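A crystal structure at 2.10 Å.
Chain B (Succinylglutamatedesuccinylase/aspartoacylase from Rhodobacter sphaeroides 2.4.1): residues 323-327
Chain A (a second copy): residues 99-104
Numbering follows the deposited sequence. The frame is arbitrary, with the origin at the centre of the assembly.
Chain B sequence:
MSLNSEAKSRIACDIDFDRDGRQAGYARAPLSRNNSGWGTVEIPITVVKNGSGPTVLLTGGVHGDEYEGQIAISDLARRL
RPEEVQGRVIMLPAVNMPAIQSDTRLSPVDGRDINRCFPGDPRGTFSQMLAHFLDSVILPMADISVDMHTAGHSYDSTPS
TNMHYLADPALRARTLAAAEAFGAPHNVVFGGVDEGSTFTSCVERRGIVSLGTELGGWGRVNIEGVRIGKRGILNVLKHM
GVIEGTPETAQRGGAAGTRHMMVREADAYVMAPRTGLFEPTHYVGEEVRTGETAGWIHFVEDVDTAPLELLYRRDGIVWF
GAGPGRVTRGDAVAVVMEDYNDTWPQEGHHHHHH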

# COMPACT_ATOMS: atom_id res chain seq x y z
N GLY B 323 20.46 2.79 15.72
CA GLY B 323 20.43 2.56 14.27
C GLY B 323 19.91 3.80 13.57
O GLY B 323 20.68 4.72 13.30
N PRO B 324 18.60 3.88 13.35
CA PRO B 324 17.95 5.02 12.70
C PRO B 324 18.15 6.29 13.49
O PRO B 324 18.11 6.25 14.71
CB PRO B 324 16.46 4.65 12.70
CG PRO B 324 16.33 3.33 13.28
CD PRO B 324 17.64 2.85 13.81
N GLY B 325 18.31 7.43 12.81
CA GLY B 325 18.39 8.72 13.51
C GLY B 325 17.08 9.03 14.21
O GLY B 325 17.07 9.44 15.38
N ARG B 326 15.98 8.84 13.50
CA ARG B 326 14.67 9.09 14.06
C ARG B 326 14.16 7.83 14.74
O ARG B 326 13.85 6.80 14.08
CB ARG B 326 13.67 9.54 12.99
CG ARG B 326 12.29 9.90 13.56
CD ARG B 326 11.41 10.49 12.51
NE ARG B 326 9.99 10.52 12.89
CZ ARG B 326 9.43 11.46 13.64
NH1 ARG B 326 10.17 12.46 14.14
NH2 ARG B 326 8.12 11.41 13.92
N VAL B 327 14.07 7.93 16.06
CA VAL B 327 13.71 6.82 16.93
C VAL B 327 12.27 6.98 17.40
O VAL B 327 11.74 8.11 17.51
CB VAL B 327 14.66 6.72 18.18
CG1 VAL B 327 16.11 6.68 17.73
CG2 VAL B 327 14.47 7.93 19.10
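Chain A (99-104) AIQSDT

The end of a helix leaves backbone carbonyls without the amide partners that the next turn would supply, and a long basic side chain from a neighbouring subunit can exploit them. Here chain A runs as a helix through 99 to 101 and breaks at D103(A), where positive phi (58°) and two bonds back into the last turn make a Schellman motif: T104(A) N donates to A99(A) O at 2.8 Å and D103(A) N to I100(A) O at 3.0 Å. Chain B meets this terminus as a loop passing into a strand at R326(B), with R326(B) CA 6.5 Å from D103(A) CA.

R326(B) covers the most surface. Its side chain, t at chi1, chi2 and chi3, extends across the helix end, so that R326(B) CD comes within 3.1 Å of I100(A) O and R326(B) NE reaches Q101(A) O at 2.8 Å. This last contact is a weak hydrogen bond, bent to 117° at the hydrogen. Q101(A) CA lies over one face of the guanidinium.

D103(A) packs against the base of the same arginine, D103(A) OD2 lying 4.0 Å from R326(B) CB and 4.1 Å from P324(B) CB. One water completes the join, donating to D103(A) OD2 at 2.7 Å and to R326(B) O at 2.6 Å, thereby linking two acceptors that could not bond directly.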

# COMPACT_ATOMS: atom_id res chain seq x y z
N ALA A 99 8.64 14.25 5.22
CA ALA A 99 9.65 13.21 4.97
C ALA A 99 10.51 12.99 6.21
O ALA A 99 11.05 11.89 6.43
CB ALA A 99 10.54 13.60 3.77
N ILE A 100 10.66 14.05 7.00
CA ILE A 100 11.35 13.97 8.29
C ILE A 100 10.58 13.00 9.21
O ILE A 100 11.16 12.08 9.82
CB ILE A 100 11.50 15.39 8.89
CG1 ILE A 100 12.57 16.15 8.11
CG2 ILE A 100 11.87 15.36 10.41
CD1 ILE A 100 12.76 17.61 8.55
N GLN A 101 9.26 13.17 9.25
CA GLN A 101 8.39 12.32 10.07
C GLN A 101 8.47 10.88 9.64
O GLN A 101 8.57 9.99 10.49
CB GLN A 101 6.95 12.85 10.06
CG GLN A 101 6.90 14.18 10.81
CD GLN A 101 5.55 14.87 10.82
OE1 GLN A 101 5.06 15.24 11.89
NE2 GLN A 101 4.97 15.11 9.63
N SER A 102 8.47 10.65 8.32
CA SER A 102 8.57 9.28 7.80
C SER A 102 10.03 8.76 7.75
O SER A 102 10.29 7.56 7.43
CB SER A 102 7.92 9.18 6.43
OG SER A 102 8.64 9.99 5.55
N ASP A 103 10.98 9.63 8.07
CA ASP A 103 12.40 9.25 8.00
C ASP A 103 12.78 8.78 6.61
O ASP A 103 13.50 7.79 6.44
CB ASP A 103 12.81 8.22 9.09
CG ASP A 103 14.36 8.07 9.24
OD1 ASP A 103 15.12 8.88 8.68
OD2 ASP A 103 14.83 7.16 9.97
N THR A 104 12.31 9.49 5.58
CA THR A 104 12.62 9.06 4.22
C THR A 104 13.21 10.19 3.40
O THR A 104 13.02 11.35 3.72
CB THR A 104 11.35 8.47 3.46
OG1 THR A 104 10.31 9.44 3.47
CG2 THR A 104 10.83 7.22 4.15
O HOH W 1 13.17 5.91 11.69